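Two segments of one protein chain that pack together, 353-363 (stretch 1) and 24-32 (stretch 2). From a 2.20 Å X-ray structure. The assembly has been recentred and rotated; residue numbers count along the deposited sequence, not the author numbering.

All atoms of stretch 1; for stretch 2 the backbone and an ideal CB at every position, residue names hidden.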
ATOM      1  N   LYS A 353     -16.119   0.069   4.927  1.00 18.13           N
ATOM      2  CA  LYS A 353     -16.814   0.344   6.180  1.00 20.15           C
ATOM      3  C   LYS A 353     -16.226  -0.518   7.290  1.00 20.33           C
ATOM      4  O   LYS A 353     -15.572  -1.533   7.022  1.00 20.62           O
ATOM      5  CB  LYS A 353     -18.311   0.074   6.034  1.00 19.10           C
ATOM      6  CG  LYS A 353     -18.665  -1.366   5.748  1.00 21.15           C
ATOM      7  CD  LYS A 353     -20.176  -1.549   5.661  1.00 23.04           C
ATOM      8  CE  LYS A 353     -20.537  -3.014   5.483  1.00 26.11           C
ATOM      9  NZ  LYS A 353     -22.002  -3.220   5.362  1.00 27.93           N
ATOM     10  N   CYS A 354     -16.462  -0.111   8.531  1.00 17.64           N
ATOM     11  CA  CYS A 354     -15.939  -0.829   9.676  1.00 19.43           C
ATOM     12  C   CYS A 354     -16.765  -0.553  10.926  1.00 18.63           C
ATOM     13  O   CYS A 354     -17.664   0.290  10.927  1.00 19.03           O
ATOM     14  CB  CYS A 354     -14.497  -0.391   9.937  1.00 20.11           C
ATOM     15  SG  CYS A 354     -14.326   1.391  10.204  1.00 20.91           S
ATOM     16  N   LYS A 355     -16.442  -1.280  11.984  1.00 18.49           N
ATOM     17  CA  LYS A 355     -17.097  -1.123  13.273  1.00 18.95           C
ATOM     18  C   LYS A 355     -16.074  -1.506  14.338  1.00 18.66           C
ATOM     19  O   LYS A 355     -15.152  -2.275  14.064  1.00 17.46           O
ATOM     20  CB  LYS A 355     -18.339  -2.011  13.362  1.00 20.86           C
ATOM     21  CG  LYS A 355     -18.090  -3.465  13.064  1.00 24.33           C
ATOM     22  CD  LYS A 355     -19.315  -4.313  13.383  1.00 29.03           C
ATOM     23  CE  LYS A 355     -20.527  -3.902  12.583  1.00 30.14           C
ATOM     24  NZ  LYS A 355     -21.707  -4.751  12.931  1.00 33.70           N
ATOM     25  N   MET A 356     -16.228  -0.960  15.544  1.00 19.23           N
ATOM     26  CA  MET A 356     -15.303  -1.220  16.643  1.00 19.11           C
ATOM     27  C   MET A 356     -15.433  -2.634  17.220  1.00 20.20           C
ATOM     28  O   MET A 356     -14.446  -3.251  17.617  1.00 20.42           O
ATOM     29  CB  MET A 356     -15.522  -0.192  17.759  1.00 18.79           C
ATOM     30  CG  MET A 356     -14.434  -0.218  18.815  1.00 22.16           C
ATOM     31  SD  MET A 356     -12.835   0.310  18.143  1.00 17.08           S
ATOM     32  CE  MET A 356     -12.642   1.843  19.021  1.00 21.20           C
ATOM     33  N   THR A 357     -16.657  -3.139  17.273  1.00 20.72           N
ATOM     34  CA  THR A 357     -16.918  -4.475  17.802  1.00 21.04           C
ATOM     35  C   THR A 357     -18.112  -5.027  17.043  1.00 21.03           C
ATOM     36  O   THR A 357     -18.748  -4.312  16.272  1.00 19.14           O
ATOM     37  CB  THR A 357     -17.290  -4.448  19.313  1.00 21.82           C
ATOM     38  OG1 THR A 357     -18.550  -3.790  19.476  1.00 25.69           O
ATOM     39  CG2 THR A 357     -16.247  -3.696  20.124  1.00 21.02           C
ATOM     40  N   ALA A 358     -18.418  -6.297  17.269  1.00 22.11           N
ATOM     41  CA  ALA A 358     -19.544  -6.942  16.604  1.00 24.47           C
ATOM     42  C   ALA A 358     -20.872  -6.221  16.829  1.00 24.81           C
ATOM     43  O   ALA A 358     -21.702  -6.146  15.925  1.00 25.47           O
ATOM     44  CB  ALA A 358     -19.657  -8.397  17.071  1.00 22.80           C
ATOM     45  N   LYS A 359     -21.062  -5.681  18.026  1.00 27.28           N
ATOM     46  CA  LYS A 359     -22.298  -4.985  18.374  1.00 30.13           C
ATOM     47  C   LYS A 359     -22.388  -3.519  17.935  1.00 29.43           C
ATOM     48  O   LYS A 359     -23.454  -2.919  18.024  1.00 30.83           O
ATOM     49  CB  LYS A 359     -22.533  -5.082  19.891  1.00 32.46           C
ATOM     50  CG  LYS A 359     -22.958  -6.469  20.366  1.00 36.20           C
ATOM     51  CD  LYS A 359     -21.915  -7.531  20.011  1.00 40.48           C
ATOM     52  CE  LYS A 359     -22.404  -8.943  20.321  1.00 41.75           C
ATOM     53  NZ  LYS A 359     -21.385  -9.984  19.962  1.00 42.17           N
ATOM     54  N   ASP A 360     -21.279  -2.948  17.473  1.00 29.61           N
ATOM     55  CA  ASP A 360     -21.254  -1.554  17.030  1.00 29.47           C
ATOM     56  C   ASP A 360     -21.953  -1.454  15.673  1.00 30.06           C
ATOM     57  O   ASP A 360     -22.177  -2.471  15.003  1.00 28.54           O
ATOM     58  CB  ASP A 360     -19.790  -1.079  16.938  1.00 31.90           C
ATOM     59  CG  ASP A 360     -19.639   0.348  16.380  1.00 35.23           C
ATOM     60  OD1 ASP A 360     -20.548   1.185  16.585  1.00 38.41           O
ATOM     61  OD2 ASP A 360     -18.586   0.640  15.754  1.00 32.24           O
ATOM     62  N   ASP A 361     -22.335  -0.242  15.282  1.00 27.95           N
ATOM     63  CA  ASP A 361     -22.972  -0.043  13.989  1.00 28.22           C
ATOM     64  C   ASP A 361     -21.857   0.067  12.960  1.00 27.30           C
ATOM     65  O   ASP A 361     -20.695   0.275  13.312  1.00 25.84           O
ATOM     66  CB  ASP A 361     -23.776   1.259  13.959  1.00 30.61           C
ATOM     67  CG  ASP A 361     -24.981   1.229  14.879  1.00 33.42           C
ATOM     68  OD1 ASP A 361     -25.824   0.316  14.725  1.00 33.99           O
ATOM     69  OD2 ASP A 361     -25.083   2.125  15.748  1.00 34.03           O
ATOM     70  N   TRP A 362     -22.210  -0.074  11.689  1.00 25.72           N
ATOM     71  CA  TRP A 362     -21.229   0.061  10.623  1.00 25.60           C
ATOM     72  C   TRP A 362     -20.987   1.544  10.379  1.00 24.04           C
ATOM     73  O   TRP A 362     -21.912   2.348  10.468  1.00 24.06           O
ATOM     74  CB  TRP A 362     -21.731  -0.575   9.324  1.00 25.12           C
ATOM     75  CG  TRP A 362     -21.613  -2.057   9.288  1.00 26.14           C
ATOM     76  CD1 TRP A 362     -22.635  -2.966   9.368  1.00 26.13           C
ATOM     77  CD2 TRP A 362     -20.407  -2.819   9.142  1.00 23.86           C
ATOM     78  NE1 TRP A 362     -22.136  -4.243   9.278  1.00 26.47           N
ATOM     79  CE2 TRP A 362     -20.773  -4.183   9.139  1.00 25.46           C
ATOM     80  CE3 TRP A 362     -19.056  -2.481   9.013  1.00 22.53           C
ATOM     81  CZ2 TRP A 362     -19.832  -5.211   9.010  1.00 24.12           C
ATOM     82  CZ3 TRP A 362     -18.119  -3.501   8.885  1.00 22.64           C
ATOM     83  CH2 TRP A 362     -18.512  -4.850   8.886  1.00 24.14           C
ATOM     84  N   HIS A 363     -19.741   1.896  10.081  1.00 22.93           N
ATOM     85  CA  HIS A 363     -19.367   3.275   9.799  1.00 22.41           C
ATOM     86  C   HIS A 363     -18.619   3.269   8.471  1.00 21.93           C
ATOM     87  O   HIS A 363     -17.663   2.513   8.293  1.00 20.66           O
ATOM     88  CB  HIS A 363     -18.455   3.816  10.906  1.00 24.84           C
ATOM     89  CG  HIS A 363     -19.079   3.790  12.266  1.00 27.87           C
ATOM     90  ND1 HIS A 363     -20.066   4.675  12.649  1.00 28.18           N
ATOM     91  CD2 HIS A 363     -18.887   2.961  13.319  1.00 29.20           C
ATOM     92  CE1 HIS A 363     -20.456   4.390  13.880  1.00 28.68           C
ATOM     93  NE2 HIS A 363     -19.756   3.354  14.308  1.00 31.76           N
ATOM     94  N   UNK A  24      -4.441  -3.271  19.083  1.00 12.59           N
ATOM     95  CA  UNK A  24      -5.374  -2.262  19.559  1.00 12.41           C
ATOM     96  C   UNK A  24      -6.851  -2.420  19.223  1.00 13.23           C
ATOM     97  O   UNK A  24      -7.695  -1.928  19.972  1.00 14.94           O
ATOM     98  CB  UNK A  24      -4.917  -0.907  19.015  1.00 12.41           C
ATOM     99  N   UNK A  25      -7.174  -3.101  18.126  1.00 11.97           N
ATOM    100  CA  UNK A  25      -8.574  -3.274  17.725  1.00 12.29           C
ATOM    101  C   UNK A  25      -8.902  -4.714  17.326  1.00 14.74           C
ATOM    102  O   UNK A  25      -9.463  -4.958  16.254  1.00 16.51           O
ATOM    103  CB  UNK A  25      -8.899  -2.336  16.561  1.00 12.29           C
ATOM    104  N   UNK A  26      -8.583  -5.685  18.193  1.00 15.15           N
ATOM    105  CA  UNK A  26      -8.842  -7.097  17.907  1.00 15.70           C
ATOM    106  C   UNK A  26     -10.312  -7.496  17.736  1.00 16.56           C
ATOM    107  O   UNK A  26     -10.603  -8.599  17.276  1.00 17.97           O
ATOM    108  CB  UNK A  26      -8.243  -7.939  19.035  1.00 15.70           C
ATOM    109  N   UNK A  27     -11.233  -6.609  18.099  1.00 16.26           N
ATOM    110  CA  UNK A  27     -12.657  -6.907  17.968  1.00 16.83           C
ATOM    111  C   UNK A  27     -13.284  -6.197  16.772  1.00 16.32           C
ATOM    112  O   UNK A  27     -14.448  -6.420  16.451  1.00 16.35           O
ATOM    113  CB  UNK A  27     -13.395  -6.512  19.249  1.00 16.83           C
ATOM    114  N   UNK A  28     -12.508  -5.345  16.116  1.00 15.36           N
ATOM    115  CA  UNK A  28     -13.022  -4.593  14.984  1.00 14.87           C
ATOM    116  C   UNK A  28     -13.347  -5.456  13.774  1.00 14.81           C
ATOM    117  O   UNK A  28     -12.724  -6.492  13.547  1.00 16.07           O
ATOM    118  CB  UNK A  28     -12.009  -3.519  14.582  1.00 14.87           C
ATOM    119  N   UNK A  29     -14.335  -5.011  13.007  1.00 14.17           N
ATOM    120  CA  UNK A  29     -14.755  -5.677  11.785  1.00 15.42           C
ATOM    121  C   UNK A  29     -14.582  -4.691  10.644  1.00 15.45           C
ATOM    122  O   UNK A  29     -14.595  -3.475  10.839  1.00 12.89           O
ATOM    123  CB  UNK A  29     -16.199  -6.174  11.880  1.00 15.42           C
ATOM    124  N   UNK A  30     -14.415  -5.218   9.445  1.00 15.18           N
ATOM    125  CA  UNK A  30     -14.270  -4.347   8.298  1.00 16.16           C
ATOM    126  C   UNK A  30     -14.728  -5.046   7.040  1.00 17.23           C
ATOM    127  O   UNK A  30     -14.800  -6.278   7.000  1.00 17.50           O
ATOM    128  CB  UNK A  30     -12.820  -3.882   8.152  1.00 16.16           C
ATOM    129  N   UNK A  31     -15.081  -4.260   6.030  1.00 17.34           N
ATOM    130  CA  UNK A  31     -15.471  -4.811   4.743  1.00 17.97           C
ATOM    131  C   UNK A  31     -14.656  -4.118   3.664  1.00 19.00           C
ATOM    132  O   UNK A  31     -14.705  -2.889   3.527  1.00 18.88           O
ATOM    133  CB  UNK A  31     -16.972  -4.645   4.496  1.00 17.97           C
ATOM    134  N   UNK A  32     -13.903  -4.910   2.908  1.00 16.86           N
ATOM    135  CA  UNK A  32     -13.101  -4.388   1.818  1.00 19.16           C
ATOM    136  C   UNK A  32     -13.873  -4.634   0.524  1.00 19.66           C
ATOM    137  O   UNK A  32     -14.481  -5.696   0.343  1.00 19.87           O
ATOM    138  CB  UNK A  32     -11.716  -5.036   1.780  1.00 19.16           C
TER

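Stretch 2 ends as a strand, 29-32, running antiparallel to strand 353-355 of stretch 1 at 172°, with the axes 4.7 Å apart at their closest. Before the strand it lies alongside the turn that follows Lys355.

At position 24 nothing of stretch 1 lies within 5.5 Å of the ideal CB, so the contact sets no preference; the residue is Leu24.

Position 25 has its CB directed sideways, 5.0 Å from Met356 SD. Its phi/psi of -134/53 is unusual but not exclusive to glycine. A medium or large apolar side chain could reach the thioether, and the residue is Phe25, whose CD1 lies 3.7 Å from Met356 SD. The sulfur sits obliquely to the ring, 4.8 Å from its centroid.

Position 26 points away into space that stretch 1 leaves empty. Its phi of -63° and its place as the second residue of a type I turn from 25 to 28 would suit proline among many others, and Pro26 is found.

At position 27 the CB points toward stretch 1, 3.8 Å from Met356 O and 4.1 Å from Thr357 CG2. Many side chains could start here, provided that a long one turns outward. Arg27 does so: its CB packs against Thr357 CG2, while its end leads away. Its backbone is more engaged, since water 1 links Arg27 N to Met356 O and Arg27 O receives a CA-H...O contact from Thr357 CA at 3.4 Å.

Position 28 brings its CB within 3.4 Å of Lys355 O and 3.9 Å of Met356 O. With two carbonyls so near, a small side chain suits, though a larger one directed elsewhere is not excluded. Ala28 fits, and its CA also makes CA-H...O contacts with Lys355 O and Met356 O, both at 3.3 Å.

Position 29 pairs with Lys355, and its CB lies 3.5 Å from Lys355 CG and 4.0 Å from Trp362 CH2. An aromatic or a long aliphatic chain could cover these groups. Tyr29 has the largest covered area of the stretch: its CB packs on Lys355 CG and Trp362 CH2, and its CE2 reaches Ala358 CB at 3.8 Å. Two backbone bonds fix the pair, Tyr29 N to Lys355 O at 3.0 Å and Lys355 N to Tyr29 O at 3.1 Å.

Position 30 faces Cys354 in a non-hydrogen-bonded pair, the CA atoms only 4.1 Å apart. The ideal CB would sit 4.3 Å from Cys354 CB, so a small residue is comfortable, and its extended phi/psi does not demand glycine. Gly30 is present; its CA meets the edge of the Trp362 ring, 4.0 Å from CZ3.

Position 31 pairs with Lys353, its CB 3.9 Å from Lys353 CG. A long aliphatic chain would lie along the lysine, and an acid could approach its amine. Glu31 does the latter, OE1 standing 4.2 Å from Lys353 NZ, beyond salt-bridge range, while Glu31 N donates to Lys353 O at 2.9 Å.

Position 32 points away, unconstrained by stretch 1, and holds Phe32.

Stretch 2 24-32: LFPRAYGEF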
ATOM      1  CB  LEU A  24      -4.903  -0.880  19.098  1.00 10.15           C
ATOM      2  CG  LEU A  24      -3.496  -0.446  19.539  1.00 10.53           C
ATOM      3  CD1 LEU A  24      -3.170   0.913  18.879  1.00  9.22           C
ATOM      4  CD2 LEU A  24      -3.432  -0.321  21.079  1.00  6.60           C
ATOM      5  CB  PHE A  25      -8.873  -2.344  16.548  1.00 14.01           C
ATOM      6  CG  PHE A  25      -8.494  -0.917  16.804  1.00 13.83           C
ATOM      7  CD1 PHE A  25      -9.226  -0.138  17.698  1.00 14.47           C
ATOM      8  CD2 PHE A  25      -7.373  -0.367  16.195  1.00 11.85           C
ATOM      9  CE1 PHE A  25      -8.835   1.179  17.992  1.00 16.29           C
ATOM     10  CE2 PHE A  25      -6.975   0.946  16.477  1.00 15.38           C
ATOM     11  CZ  PHE A  25      -7.706   1.719  17.379  1.00 14.50           C
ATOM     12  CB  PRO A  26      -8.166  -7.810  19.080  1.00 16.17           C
ATOM     13  CG  PRO A  26      -8.421  -6.871  20.222  1.00 16.28           C
ATOM     14  CD  PRO A  26      -8.096  -5.512  19.578  1.00 16.44           C
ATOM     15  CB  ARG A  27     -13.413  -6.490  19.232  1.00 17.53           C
ATOM     16  CG  ARG A  27     -13.019  -7.237  20.492  1.00 22.20           C
ATOM     17  CD  ARG A  27     -13.925  -6.832  21.646  1.00 24.56           C
ATOM     18  NE  ARG A  27     -13.876  -7.809  22.732  1.00 30.29           N
ATOM     19  CZ  ARG A  27     -12.924  -7.852  23.655  1.00 30.60           C
ATOM     20  NH1 ARG A  27     -11.940  -6.965  23.628  1.00 32.74           N
ATOM     21  NH2 ARG A  27     -12.948  -8.793  24.592  1.00 32.10           N
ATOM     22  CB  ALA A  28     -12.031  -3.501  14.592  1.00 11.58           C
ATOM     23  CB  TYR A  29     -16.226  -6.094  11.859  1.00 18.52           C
ATOM     24  CG  TYR A  29     -16.460  -7.381  12.608  1.00 19.54           C
ATOM     25  CD1 TYR A  29     -16.592  -8.587  11.926  1.00 19.24           C
ATOM     26  CD2 TYR A  29     -16.528  -7.396  14.002  1.00 20.57           C
ATOM     27  CE1 TYR A  29     -16.785  -9.781  12.612  1.00 19.93           C
ATOM     28  CE2 TYR A  29     -16.720  -8.584  14.697  1.00 20.98           C
ATOM     29  CZ  TYR A  29     -16.846  -9.769  13.996  1.00 20.25           C
ATOM     30  OH  TYR A  29     -17.026 -10.944  14.677  1.00 24.97           O
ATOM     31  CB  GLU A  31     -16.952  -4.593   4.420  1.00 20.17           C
ATOM     32  CG  GLU A  31     -17.290  -5.172   3.033  1.00 26.00           C
ATOM     33  CD  GLU A  31     -18.713  -4.879   2.558  1.00 29.96           C
ATOM     34  OE1 GLU A  31     -19.058  -3.692   2.354  1.00 31.47           O
ATOM     35  OE2 GLU A  31     -19.482  -5.849   2.385  1.00 30.26           O
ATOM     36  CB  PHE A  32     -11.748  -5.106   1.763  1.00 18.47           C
ATOM     37  CG  PHE A  32     -10.757  -4.618   2.788  1.00 21.09           C
ATOM     38  CD1 PHE A  32      -9.775  -3.687   2.440  1.00 22.08           C
ATOM     39  CD2 PHE A  32     -10.820  -5.063   4.104  1.00 19.49           C
ATOM     40  CE1 PHE A  32      -8.873  -3.208   3.390  1.00 21.46           C
ATOM     41  CE2 PHE A  32      -9.924  -4.589   5.063  1.00 21.77           C
ATOM     42  CZ  PHE A  32      -8.947  -3.659   4.703  1.00 22.04           C
TER
HETATM   43  O   HOH W   1     -11.576  -3.667  18.654  1.00 24.37           O
HETATM   44  O   HOH W   2     -15.873  -8.342  17.844  1.00 29.09           O
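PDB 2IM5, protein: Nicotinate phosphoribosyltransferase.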